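Local coordinates for prolyl oligopeptidase (Novosphingobium capsulatum, PDB 1YR2), which probably hydrolyses oligopeptides on the carboxyl side of proline, and far less readily of alanine, as a serine peptidase of the S9A family, at residues 277-285 with 296-306; 326-334 with 342-350. All coordinates share one frame; numbering follows the deposited sequence.

Contact 1: residues 277-285 with 296-306; sequences SDGRWVVIT and VHVARVTNGKI
Val-282 and Ala-299 face each other as a hydrogen-bonded antiparallel pair: Val-282 N donates to Ala-299 O at 2.9 Å, and Ala-299 N answers to Val-282 O at 3.0 Å. Two residues on, Ile-284 and His-297 repeat the pattern, with a bond of 2.8 Å from Ile-284 N to His-297 O. Ile-284 O takes two donors, His-297 N and a water 2.9 Å away; the same water lies 2.8 Å from His-297 ND1, at the edge of the imidazole and in its plane, and so ties side chain to backbone across the pair. Before the strand proper, Arg-280 O still accepts from Val-301 N. In the non-hydrogen-bonded pair Val-283 and Val-298, the backbones bond outward instead, to Ser-274 and Thr-310. These partners identify 281-287 and 295-302 as the two middle strands of a four-stranded propeller blade. On the Trp-281 side of the sheet, Arg-300 CB stands over the six-membered ring, 3.9 Å from its centroid, a CH-pi contact. With CG anti to the backbone N (chi1 -178°) and a bend at chi3, the Arg-300 chain brings NH2 to 3.6 Å from Trp-281 CZ2; the planes are 66° apart, which excludes a stack. Trp-281 NE1 bonds to Asp-328 OD1, the oxygen that also forms a salt bridge with Arg-280 NH1. On the opposite face, Val-282 CG2 meets Val-301 CG2 at 3.7 Å.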
ATOM      1  N   SER A 277       9.249 -20.814  17.822  1.00 15.55           N
ATOM      2  CA  SER A 277       9.743 -21.722  16.793  1.00 16.51           C
ATOM      3  C   SER A 277      10.390 -23.007  17.318  1.00 16.62           C
ATOM      4  O   SER A 277      10.324 -24.018  16.629  1.00 17.95           O
ATOM      5  CB  SER A 277      10.694 -20.977  15.820  1.00 16.65           C
ATOM      6  OG  SER A 277      11.718 -20.301  16.551  1.00 20.20           O
ATOM      7  N   ASP A 278      10.950 -22.986  18.529  1.00 16.02           N
ATOM      8  CA  ASP A 278      11.525 -24.174  19.126  1.00 16.36           C
ATOM      9  C   ASP A 278      10.515 -24.908  20.004  1.00 15.50           C
ATOM     10  O   ASP A 278      10.846 -25.855  20.683  1.00 16.07           O
ATOM     11  CB  ASP A 278      12.822 -23.831  19.897  1.00 16.13           C
ATOM     12  CG  ASP A 278      12.618 -22.810  21.014  1.00 19.31           C
ATOM     13  OD1 ASP A 278      11.454 -22.370  21.272  1.00 17.92           O
ATOM     14  OD2 ASP A 278      13.614 -22.422  21.694  1.00 20.08           O
ATOM     15  N   GLY A 279       9.284 -24.427  20.020  1.00 14.72           N
ATOM     16  CA  GLY A 279       8.175 -25.138  20.595  1.00 14.81           C
ATOM     17  C   GLY A 279       8.036 -24.976  22.101  1.00 14.86           C
ATOM     18  O   GLY A 279       7.191 -25.638  22.713  1.00 14.62           O
ATOM     19  N   ARG A 280       8.805 -24.059  22.671  1.00 14.22           N
ATOM     20  CA  ARG A 280       8.930 -23.938  24.118  1.00 14.52           C
ATOM     21  C   ARG A 280       7.857 -23.122  24.841  1.00 12.63           C
ATOM     22  O   ARG A 280       7.649 -23.322  26.048  1.00 12.32           O
ATOM     23  CB  ARG A 280      10.304 -23.358  24.462  1.00 15.12           C
ATOM     24  CG  ARG A 280      11.450 -24.367  24.350  1.00 19.87           C
ATOM     25  CD  ARG A 280      12.790 -23.726  24.531  1.00 28.50           C
ATOM     26  NE  ARG A 280      13.553 -24.005  25.768  1.00 34.96           N
ATOM     27  CZ  ARG A 280      13.079 -24.132  26.990  1.00 36.58           C
ATOM     28  NH1 ARG A 280      11.801 -24.086  27.259  1.00 41.84           N
ATOM     29  NH2 ARG A 280      13.908 -24.310  27.981  1.00 39.38           N
ATOM     30  N   TRP A 281       7.252 -22.169  24.145  1.00 11.85           N
ATOM     31  CA  TRP A 281       6.275 -21.238  24.723  1.00 11.31           C
ATOM     32  C   TRP A 281       5.065 -21.041  23.810  1.00 12.58           C
ATOM     33  O   TRP A 281       5.222 -20.821  22.592  1.00 10.49           O
ATOM     34  CB  TRP A 281       6.923 -19.899  24.987  1.00 12.87           C
ATOM     35  CG  TRP A 281       7.866 -19.955  26.124  1.00 10.77           C
ATOM     36  CD1 TRP A 281       9.222 -20.163  26.058  1.00 14.48           C
ATOM     37  CD2 TRP A 281       7.539 -19.870  27.519  1.00 13.24           C
ATOM     38  NE1 TRP A 281       9.742 -20.192  27.333  1.00 12.43           N
ATOM     39  CE2 TRP A 281       8.721 -20.035  28.240  1.00 14.06           C
ATOM     40  CE3 TRP A 281       6.342 -19.652  28.235  1.00 12.54           C
ATOM     41  CZ2 TRP A 281       8.750 -19.992  29.645  1.00 13.25           C
ATOM     42  CZ3 TRP A 281       6.369 -19.644  29.596  1.00 12.98           C
ATOM     43  CH2 TRP A 281       7.569 -19.785  30.294  1.00 15.46           C
ATOM     44  N   VAL A 282       3.878 -21.125  24.413  1.00 11.12           N
ATOM     45  CA  VAL A 282       2.625 -20.620  23.804  1.00 10.35           C
ATOM     46  C   VAL A 282       2.475 -19.162  24.216  1.00 11.41           C
ATOM     47  O   VAL A 282       2.704 -18.810  25.374  1.00 10.86           O
ATOM     48  CB  VAL A 282       1.416 -21.438  24.283  1.00 10.20           C
ATOM     49  CG1 VAL A 282       0.106 -20.918  23.772  1.00 11.68           C
ATOM     50  CG2 VAL A 282       1.599 -22.905  23.871  1.00 10.09           C
ATOM     51  N   VAL A 283       2.124 -18.310  23.258  1.00  9.32           N
ATOM     52  CA  VAL A 283       1.921 -16.900  23.488  1.00 10.59           C
ATOM     53  C   VAL A 283       0.563 -16.531  22.937  1.00 11.87           C
ATOM     54  O   VAL A 283       0.230 -16.759  21.741  1.00 11.41           O
ATOM     55  CB  VAL A 283       3.013 -16.050  22.829  1.00 10.07           C
ATOM     56  CG1 VAL A 283       2.811 -14.555  23.066  1.00 12.85           C
ATOM     57  CG2 VAL A 283       4.377 -16.505  23.333  1.00 11.95           C
ATOM     58  N   ILE A 284      -0.253 -15.992  23.814  1.00 11.43           N
ATOM     59  CA  ILE A 284      -1.608 -15.621  23.436  1.00 11.29           C
ATOM     60  C   ILE A 284      -1.707 -14.089  23.480  1.00 12.09           C
ATOM     61  O   ILE A 284      -1.438 -13.462  24.497  1.00 12.49           O
ATOM     62  CB  ILE A 284      -2.645 -16.279  24.352  1.00 11.36           C
ATOM     63  CG1 ILE A 284      -2.567 -17.790  24.184  1.00 15.90           C
ATOM     64  CG2 ILE A 284      -4.043 -15.759  24.018  1.00 12.24           C
ATOM     65  CD1 ILE A 284      -3.224 -18.519  25.250  1.00 19.21           C
ATOM     66  N   THR A 285      -2.105 -13.542  22.339  1.00 11.55           N
ATOM     67  CA  THR A 285      -2.343 -12.123  22.118  1.00 13.15           C
ATOM     68  C   THR A 285      -3.831 -11.875  22.111  1.00 12.19           C
ATOM     69  O   THR A 285      -4.575 -12.521  21.356  1.00 13.91           O
ATOM     70  CB  THR A 285      -1.740 -11.809  20.734  1.00 13.47           C
ATOM     71  OG1 THR A 285      -0.319 -11.996  20.842  1.00 18.93           O
ATOM     72  CG2 THR A 285      -1.868 -10.400  20.399  1.00 19.63           C
ATOM     73  N   VAL A 296      -1.024  -9.909  26.754  1.00  9.70           N
ATOM     74  CA  VAL A 296      -0.193 -11.057  26.423  1.00 10.92           C
ATOM     75  C   VAL A 296      -0.254 -12.022  27.568  1.00 11.05           C
ATOM     76  O   VAL A 296      -0.002 -11.607  28.736  1.00 12.13           O
ATOM     77  CB  VAL A 296       1.312 -10.639  26.146  1.00 11.93           C
ATOM     78  CG1 VAL A 296       2.154 -11.897  25.771  1.00 14.08           C
ATOM     79  CG2 VAL A 296       1.406  -9.612  25.030  1.00 12.44           C
ATOM     80  N   HIS A 297      -0.624 -13.276  27.275  1.00 10.73           N
ATOM     81  CA  HIS A 297      -0.503 -14.379  28.197  1.00 11.30           C
ATOM     82  C   HIS A 297       0.474 -15.429  27.641  1.00 11.86           C
ATOM     83  O   HIS A 297       0.611 -15.560  26.409  1.00 10.56           O
ATOM     84  CB  HIS A 297      -1.848 -15.047  28.453  1.00 10.51           C
ATOM     85  CG  HIS A 297      -2.812 -14.198  29.216  1.00 11.55           C
ATOM     86  ND1 HIS A 297      -3.424 -13.094  28.676  1.00 14.56           N
ATOM     87  CD2 HIS A 297      -3.239 -14.277  30.505  1.00 15.98           C
ATOM     88  CE1 HIS A 297      -4.209 -12.541  29.594  1.00 14.02           C
ATOM     89  NE2 HIS A 297      -4.106 -13.233  30.716  1.00 12.86           N
ATOM     90  N   VAL A 298       1.183 -16.132  28.527  1.00 11.46           N
ATOM     91  CA  VAL A 298       2.164 -17.135  28.086  1.00 12.47           C
ATOM     92  C   VAL A 298       1.969 -18.447  28.842  1.00 13.56           C
ATOM     93  O   VAL A 298       1.429 -18.459  29.935  1.00 14.09           O
ATOM     94  CB  VAL A 298       3.628 -16.661  28.243  1.00 13.01           C
ATOM     95  CG1 VAL A 298       3.847 -15.429  27.387  1.00 13.96           C
ATOM     96  CG2 VAL A 298       3.992 -16.415  29.693  1.00 15.46           C
ATOM     97  N   ALA A 299       2.387 -19.545  28.230  1.00 12.14           N
ATOM     98  CA  ALA A 299       2.358 -20.834  28.880  1.00 12.08           C
ATOM     99  C   ALA A 299       3.549 -21.601  28.438  1.00 11.61           C
ATOM    100  O   ALA A 299       3.822 -21.737  27.254  1.00  9.48           O
ATOM    101  CB  ALA A 299       1.116 -21.596  28.547  1.00 12.45           C
ATOM    102  N   ARG A 300       4.248 -22.144  29.409  1.00 11.26           N
ATOM    103  CA  ARG A 300       5.386 -23.024  29.163  1.00 12.99           C
ATOM    104  C   ARG A 300       4.969 -24.410  28.616  1.00 13.35           C
ATOM    105  O   ARG A 300       4.083 -25.087  29.157  1.00 14.87           O
ATOM    106  CB  ARG A 300       6.176 -23.176  30.474  1.00 12.51           C
ATOM    107  CG  ARG A 300       7.408 -24.014  30.382  1.00 14.47           C
ATOM    108  CD  ARG A 300       8.093 -24.196  31.759  1.00 16.76           C
ATOM    109  NE  ARG A 300       8.525 -22.907  32.303  1.00 17.49           N
ATOM    110  CZ  ARG A 300       9.752 -22.393  32.228  1.00 22.40           C
ATOM    111  NH1 ARG A 300      10.757 -23.056  31.657  1.00 27.86           N
ATOM    112  NH2 ARG A 300       9.986 -21.202  32.763  1.00 22.50           N
ATOM    113  N   VAL A 301       5.651 -24.854  27.569  1.00 13.87           N
ATOM    114  CA  VAL A 301       5.445 -26.190  27.004  1.00 14.83           C
ATOM    115  C   VAL A 301       6.622 -27.075  27.448  1.00 14.87           C
ATOM    116  O   VAL A 301       7.782 -26.717  27.277  1.00 14.96           O
ATOM    117  CB  VAL A 301       5.364 -26.154  25.476  1.00 15.15           C
ATOM    118  CG1 VAL A 301       5.046 -27.533  24.907  1.00 16.87           C
ATOM    119  CG2 VAL A 301       4.335 -25.147  25.016  1.00 13.32           C
ATOM    120  N   THR A 302       6.302 -28.166  28.114  1.00 15.66           N
ATOM    121  CA  THR A 302       7.300 -29.126  28.623  1.00 17.35           C
ATOM    122  C   THR A 302       6.805 -30.485  28.191  1.00 17.54           C
ATOM    123  O   THR A 302       5.709 -30.882  28.590  1.00 17.11           O
ATOM    124  CB  THR A 302       7.369 -29.112  30.175  1.00 17.68           C
ATOM    125  OG1 THR A 302       7.563 -27.776  30.659  1.00 19.72           O
ATOM    126  CG2 THR A 302       8.636 -29.889  30.684  1.00 18.06           C
ATOM    127  N   ASN A 303       7.585 -31.177  27.369  1.00 20.34           N
ATOM    128  CA  ASN A 303       7.282 -32.565  26.942  1.00 21.17           C
ATOM    129  C   ASN A 303       5.938 -32.694  26.223  1.00 20.44           C
ATOM    130  O   ASN A 303       5.203 -33.619  26.457  1.00 19.50           O
ATOM    131  CB  ASN A 303       7.297 -33.516  28.130  1.00 22.25           C
ATOM    132  CG  ASN A 303       8.645 -33.590  28.804  1.00 26.21           C
ATOM    133  OD1 ASN A 303       9.665 -33.733  28.138  1.00 30.78           O
ATOM    134  ND2 ASN A 303       8.656 -33.516  30.138  1.00 30.95           N
ATOM    135  N   GLY A 304       5.615 -31.720  25.383  1.00 19.88           N
ATOM    136  CA  GLY A 304       4.395 -31.738  24.611  1.00 19.48           C
ATOM    137  C   GLY A 304       3.158 -31.267  25.338  1.00 19.30           C
ATOM    138  O   GLY A 304       2.069 -31.260  24.739  1.00 20.67           O
ATOM    139  N   LYS A 305       3.299 -30.899  26.612  1.00 19.02           N
ATOM    140  CA  LYS A 305       2.179 -30.527  27.473  1.00 19.17           C
ATOM    141  C   LYS A 305       2.235 -29.039  27.809  1.00 17.92           C
ATOM    142  O   LYS A 305       3.258 -28.509  28.187  1.00 15.46           O
ATOM    143  CB  LYS A 305       2.215 -31.341  28.775  1.00 20.89           C
ATOM    144  CG  LYS A 305       1.950 -32.867  28.559  1.00 24.72           C
ATOM    145  CD  LYS A 305       1.438 -33.616  29.819  1.00 30.00           C
ATOM    146  CE  LYS A 305      -0.079 -33.348  30.126  1.00 31.30           C
ATOM    147  NZ  LYS A 305      -0.325 -32.030  30.853  1.00 33.30           N
ATOM    148  N   ILE A 306       1.104 -28.374  27.660  1.00 17.43           N
ATOM    149  CA  ILE A 306       1.010 -26.934  27.929  1.00 16.64           C
ATOM    150  C   ILE A 306       0.790 -26.686  29.401  1.00 15.32           C
ATOM    151  O   ILE A 306      -0.167 -27.171  29.992  1.00 16.16           O
ATOM    152  CB  ILE A 306      -0.174 -26.346  27.130  1.00 16.56           C
ATOM    153  CG1 ILE A 306       0.081 -26.522  25.646  1.00 18.62           C
ATOM    154  CG2 ILE A 306      -0.349 -24.879  27.478  1.00 17.19           C
ATOM    155  CD1 ILE A 306      -1.054 -26.150  24.787  1.00 20.77           C
TER
HETATM  156  O   HOH W   1      -3.513 -12.159  26.003  1.00 17.73           O

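Contact 2: residues 326-334 with 342-350; sequences VGDQLWFVS and KIVRVDLSG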
ATOM      1  N   VAL A 326      13.394 -17.842  21.694  1.00 13.21           N
ATOM      2  CA  VAL A 326      14.495 -18.797  21.639  1.00 14.66           C
ATOM      3  C   VAL A 326      14.731 -19.165  23.076  1.00 13.65           C
ATOM      4  O   VAL A 326      15.015 -18.296  23.908  1.00 13.23           O
ATOM      5  CB  VAL A 326      15.800 -18.197  21.077  1.00 14.99           C
ATOM      6  CG1 VAL A 326      16.947 -19.232  21.106  1.00 16.98           C
ATOM      7  CG2 VAL A 326      15.607 -17.671  19.724  1.00 15.39           C
ATOM      8  N   GLY A 327      14.557 -20.441  23.400  1.00 14.48           N
ATOM      9  CA  GLY A 327      14.794 -20.878  24.774  1.00 14.35           C
ATOM     10  C   GLY A 327      13.719 -20.268  25.670  1.00 14.19           C
ATOM     11  O   GLY A 327      12.539 -20.337  25.350  1.00 13.58           O
ATOM     12  N   ASP A 328      14.108 -19.629  26.768  1.00 13.03           N
ATOM     13  CA  ASP A 328      13.122 -19.013  27.659  1.00 14.45           C
ATOM     14  C   ASP A 328      13.114 -17.500  27.526  1.00 13.31           C
ATOM     15  O   ASP A 328      12.775 -16.770  28.457  1.00 14.02           O
ATOM     16  CB  ASP A 328      13.375 -19.421  29.094  1.00 14.94           C
ATOM     17  CG  ASP A 328      12.970 -20.847  29.386  1.00 19.74           C
ATOM     18  OD1 ASP A 328      12.053 -21.385  28.694  1.00 18.68           O
ATOM     19  OD2 ASP A 328      13.475 -21.466  30.353  1.00 21.13           O
ATOM     20  N   GLN A 329      13.536 -17.029  26.356  1.00 12.96           N
ATOM     21  CA  GLN A 329      13.467 -15.614  26.013  1.00 13.18           C
ATOM     22  C   GLN A 329      12.520 -15.406  24.839  1.00 12.13           C
ATOM     23  O   GLN A 329      12.582 -16.118  23.856  1.00 12.85           O
ATOM     24  CB  GLN A 329      14.864 -15.084  25.694  1.00 13.72           C
ATOM     25  CG  GLN A 329      15.746 -15.091  26.958  1.00 15.03           C
ATOM     26  CD  GLN A 329      17.131 -14.591  26.742  1.00 14.83           C
ATOM     27  OE1 GLN A 329      17.673 -14.714  25.642  1.00 17.10           O
ATOM     28  NE2 GLN A 329      17.721 -14.023  27.792  1.00 13.58           N
ATOM     29  N   LEU A 330      11.679 -14.394  24.951  1.00 11.45           N
ATOM     30  CA  LEU A 330      10.735 -13.996  23.931  1.00 11.50           C
ATOM     31  C   LEU A 330      11.013 -12.549  23.502  1.00 12.32           C
ATOM     32  O   LEU A 330      11.354 -11.712  24.313  1.00 12.63           O
ATOM     33  CB  LEU A 330       9.331 -14.049  24.527  1.00 11.63           C
ATOM     34  CG  LEU A 330       8.824 -15.356  25.137  1.00 11.77           C
ATOM     35  CD1 LEU A 330       7.370 -15.162  25.555  1.00 15.34           C
ATOM     36  CD2 LEU A 330       8.947 -16.527  24.198  1.00 15.93           C
ATOM     37  N   TRP A 331      10.787 -12.220  22.238  1.00 11.61           N
ATOM     38  CA  TRP A 331      10.952 -10.849  21.777  1.00 11.28           C
ATOM     39  C   TRP A 331       9.610 -10.332  21.271  1.00 11.89           C
ATOM     40  O   TRP A 331       8.891 -11.054  20.624  1.00 11.68           O
ATOM     41  CB  TRP A 331      11.937 -10.804  20.606  1.00 11.30           C
ATOM     42  CG  TRP A 331      13.347 -10.929  21.098  1.00 11.43           C
ATOM     43  CD1 TRP A 331      14.220  -9.917  21.322  1.00 13.24           C
ATOM     44  CD2 TRP A 331      14.030 -12.126  21.461  1.00 12.40           C
ATOM     45  NE1 TRP A 331      15.422 -10.406  21.768  1.00 14.60           N
ATOM     46  CE2 TRP A 331      15.346 -11.761  21.851  1.00 13.45           C
ATOM     47  CE3 TRP A 331      13.706 -13.479  21.415  1.00 17.01           C
ATOM     48  CZ2 TRP A 331      16.304 -12.687  22.279  1.00 14.93           C
ATOM     49  CZ3 TRP A 331      14.682 -14.414  21.833  1.00 15.47           C
ATOM     50  CH2 TRP A 331      15.953 -13.999  22.263  1.00 15.50           C
ATOM     51  N   PHE A 332       9.331  -9.063  21.541  1.00 12.16           N
ATOM     52  CA  PHE A 332       8.122  -8.382  21.147  1.00 12.13           C
ATOM     53  C   PHE A 332       8.451  -7.012  20.542  1.00 12.03           C
ATOM     54  O   PHE A 332       9.429  -6.358  20.906  1.00 13.64           O
ATOM     55  CB  PHE A 332       7.200  -8.111  22.394  1.00 12.96           C
ATOM     56  CG  PHE A 332       6.648  -9.351  23.021  1.00 10.67           C
ATOM     57  CD1 PHE A 332       7.407 -10.029  23.957  1.00 11.31           C
ATOM     58  CD2 PHE A 332       5.371  -9.831  22.711  1.00 12.18           C
ATOM     59  CE1 PHE A 332       6.941 -11.159  24.566  1.00 10.89           C
ATOM     60  CE2 PHE A 332       4.886 -10.988  23.339  1.00 11.36           C
ATOM     61  CZ  PHE A 332       5.674 -11.659  24.250  1.00 14.31           C
ATOM     62  N   VAL A 333       7.618  -6.553  19.630  1.00 12.75           N
ATOM     63  CA  VAL A 333       7.642  -5.147  19.206  1.00 12.64           C
ATOM     64  C   VAL A 333       6.648  -4.461  20.136  1.00 13.59           C
ATOM     65  O   VAL A 333       5.465  -4.778  20.099  1.00 14.95           O
ATOM     66  CB  VAL A 333       7.170  -4.961  17.755  1.00 13.34           C
ATOM     67  CG1 VAL A 333       7.149  -3.492  17.362  1.00 14.27           C
ATOM     68  CG2 VAL A 333       8.079  -5.783  16.808  1.00 13.19           C
ATOM     69  N   SER A 334       7.133  -3.500  20.919  1.00 12.92           N
ATOM     70  CA  SER A 334       6.328  -2.832  21.913  1.00 12.56           C
ATOM     71  C   SER A 334       6.120  -1.360  21.604  1.00 12.49           C
ATOM     72  O   SER A 334       7.050  -0.651  21.237  1.00  9.76           O
ATOM     73  CB  SER A 334       6.935  -3.006  23.302  1.00 14.16           C
ATOM     74  OG  SER A 334       6.146  -2.359  24.276  1.00 15.35           O
ATOM     75  N   LYS A 342       9.521  -0.049  19.892  1.00 10.82           N
ATOM     76  CA  LYS A 342      10.804  -0.521  20.383  1.00  9.69           C
ATOM     77  C   LYS A 342      10.775  -2.055  20.464  1.00  9.96           C
ATOM     78  O   LYS A 342       9.744  -2.688  20.328  1.00 10.40           O
ATOM     79  CB  LYS A 342      11.096   0.118  21.758  1.00 10.20           C
ATOM     80  CG  LYS A 342      10.176  -0.302  22.847  1.00 12.00           C
ATOM     81  CD  LYS A 342      10.323   0.538  24.123  1.00 14.50           C
ATOM     82  CE  LYS A 342       9.437  -0.007  25.242  1.00 17.50           C
ATOM     83  NZ  LYS A 342       9.449   0.847  26.433  1.00 15.87           N
ATOM     84  N   ILE A 343      11.922  -2.666  20.621  1.00  9.05           N
ATOM     85  CA  ILE A 343      12.019  -4.108  20.776  1.00  8.88           C
ATOM     86  C   ILE A 343      12.360  -4.471  22.216  1.00 10.24           C
ATOM     87  O   ILE A 343      13.387  -4.051  22.736  1.00  9.93           O
ATOM     88  CB  ILE A 343      13.088  -4.648  19.829  1.00  9.25           C
ATOM     89  CG1 ILE A 343      12.703  -4.272  18.378  1.00  9.76           C
ATOM     90  CG2 ILE A 343      13.129  -6.185  19.933  1.00 11.04           C
ATOM     91  CD1 ILE A 343      13.715  -4.659  17.381  1.00 11.91           C
ATOM     92  N   VAL A 344      11.499  -5.274  22.805  1.00 10.31           N
ATOM     93  CA  VAL A 344      11.625  -5.739  24.180  1.00 10.80           C
ATOM     94  C   VAL A 344      11.846  -7.258  24.222  1.00 10.70           C
ATOM     95  O   VAL A 344      11.114  -8.045  23.602  1.00 11.78           O
ATOM     96  CB  VAL A 344      10.392  -5.361  25.020  1.00 11.51           C
ATOM     97  CG1 VAL A 344      10.513  -5.880  26.436  1.00 11.06           C
ATOM     98  CG2 VAL A 344      10.228  -3.865  25.083  1.00 11.99           C
ATOM     99  N   ARG A 345      12.851  -7.636  24.986  1.00 10.60           N
ATOM    100  CA  ARG A 345      13.142  -9.048  25.284  1.00 10.69           C
ATOM    101  C   ARG A 345      12.608  -9.399  26.638  1.00 11.46           C
ATOM    102  O   ARG A 345      12.910  -8.730  27.613  1.00  8.88           O
ATOM    103  CB  ARG A 345      14.610  -9.294  25.243  1.00  9.88           C
ATOM    104  CG  ARG A 345      15.004 -10.763  25.415  1.00 11.64           C
ATOM    105  CD  ARG A 345      16.492 -11.016  25.426  1.00 11.70           C
ATOM    106  NE  ARG A 345      17.063 -10.388  26.619  1.00 13.20           N
ATOM    107  CZ  ARG A 345      18.317 -10.064  26.811  1.00 15.36           C
ATOM    108  NH1 ARG A 345      19.276 -10.347  25.945  1.00 15.56           N
ATOM    109  NH2 ARG A 345      18.614  -9.465  27.942  1.00 13.76           N
ATOM    110  N   VAL A 346      11.764 -10.405  26.714  1.00 11.17           N
ATOM    111  CA  VAL A 346      11.281 -10.872  28.018  1.00 11.03           C
ATOM    112  C   VAL A 346      11.935 -12.212  28.343  1.00 12.37           C
ATOM    113  O   VAL A 346      11.845 -13.158  27.567  1.00 12.73           O
ATOM    114  CB  VAL A 346       9.796 -11.047  27.950  1.00 11.16           C
ATOM    115  CG1 VAL A 346       9.233 -11.504  29.283  1.00 13.57           C
ATOM    116  CG2 VAL A 346       9.199  -9.757  27.547  1.00 10.64           C
ATOM    117  N   ASP A 347      12.631 -12.279  29.464  1.00 11.23           N
ATOM    118  CA  ASP A 347      13.280 -13.509  29.946  1.00 12.06           C
ATOM    119  C   ASP A 347      12.403 -14.158  30.998  1.00 12.09           C
ATOM    120  O   ASP A 347      12.027 -13.525  31.993  1.00 10.88           O
ATOM    121  CB  ASP A 347      14.632 -13.153  30.532  1.00 12.08           C
ATOM    122  CG  ASP A 347      15.492 -14.370  30.812  1.00 15.05           C
ATOM    123  OD1 ASP A 347      15.068 -15.225  31.603  1.00 20.34           O
ATOM    124  OD2 ASP A 347      16.610 -14.546  30.289  1.00 19.93           O
ATOM    125  N   LEU A 348      12.002 -15.396  30.731  1.00 12.31           N
ATOM    126  CA  LEU A 348      11.132 -16.125  31.625  1.00 13.27           C
ATOM    127  C   LEU A 348      11.819 -17.259  32.353  1.00 13.62           C
ATOM    128  O   LEU A 348      11.136 -18.137  32.856  1.00 14.30           O
ATOM    129  CB  LEU A 348       9.986 -16.696  30.789  1.00 12.71           C
ATOM    130  CG  LEU A 348       9.178 -15.646  30.022  1.00 13.70           C
ATOM    131  CD1 LEU A 348       8.288 -16.285  28.942  1.00 14.21           C
ATOM    132  CD2 LEU A 348       8.332 -14.813  30.922  1.00 16.40           C
ATOM    133  N   SER A 349      13.148 -17.283  32.372  1.00 13.55           N
ATOM    134  CA  SER A 349      13.859 -18.348  33.068  1.00 14.91           C
ATOM    135  C   SER A 349      13.840 -18.180  34.583  1.00 15.24           C
ATOM    136  O   SER A 349      13.969 -19.149  35.292  1.00 14.82           O
ATOM    137  CB  SER A 349      15.302 -18.473  32.590  1.00 15.97           C
ATOM    138  OG  SER A 349      16.015 -17.274  32.810  1.00 14.92           O
ATOM    139  N   GLY A 350      13.616 -16.964  35.067  1.00 15.89           N
ATOM    140  CA  GLY A 350      13.617 -16.661  36.495  1.00 16.37           C
ATOM    141  C   GLY A 350      12.250 -16.893  37.089  1.00 16.45           C
ATOM    142  O   GLY A 350      11.343 -17.283  36.389  1.00 16.32           O
TER
HETATM  143  O   HOH W   2      19.330 -12.578  24.334  1.00 26.08           O
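Leu-330, Phe-332 and Ser-334 meet segment 342-350 on one face of the sheet: Leu-330 CD1 lies 3.7 Å from CD1 of Leu-348, just past the strand end, Phe-332 CE1 4.0 Å from Val-346 CG2, and Ser-334 CB 3.8 Å from Val-344 CG2. The two leucines, Phe-332, Val-344 and Val-346 are its tight, buried apolar part, continued by Phe-355; Ser-334 OG bonds to Asp-336 N. Leu-330/Val-346, Phe-332/Val-344 and Ser-334/Lys-342 are hydrogen-bonded antiparallel pairs. On the other face, Ile-343 CG2 touches the Trp-331 edge, and Arg-345 runs side by side with the indole, CG over the five-membered ring in a CH-pi contact; Trp-331 NE1 is satisfied by Leu-393 O. This face becomes polar and partly exposed at Gln-329, Arg-345 and Asp-347, where a water bonds Gln-329 OE1 at 3.0 Å and Arg-345 NH1 at 2.8 Å. Gln-329 NE2 lies over the guanidinium and donates to Asp-347 OD2 at 2.8 Å, on the anti side. Because chi1 of -169° sets CG opposite the backbone N, the Asp-347 carboxylate can reach Gln-329 with OD2 while OD1 receives Ser-349 N and OG. Replacing this aspartate with alanine would probably leave the Gln-329 amide without its acceptor and the Ser-349 turn less firmly held. OD1 and Ser-349 N define an Asx turn, closing the second strand of a hairpin at the middle of a beta-propeller blade.

Both contacts join the two middle strands of a four-stranded blade, and their blades are successive in the propeller, with contact centres about 13 Å apart. Contact 2 is the more buried: its Val-333 and Ile-343 pack on strand 365-372 of the following blade. Contact 1 is only partly buried and ends in an exposed type I' turn at Thr-302 to Lys-305. Chemistry follows place: apolar packing of Leu-330 and Phe-332 on Val-283, Val-296 and Val-298 between the blades, polar groups along the Gln-329/Arg-345/Asp-347 side of contact 2 and round Asp-278, Arg-280 and Asp-328 where the contacts meet. There Asp-278 OD2 probably accepts from Gly-327 N at 2.8 Å, at the turn that opens contact 2.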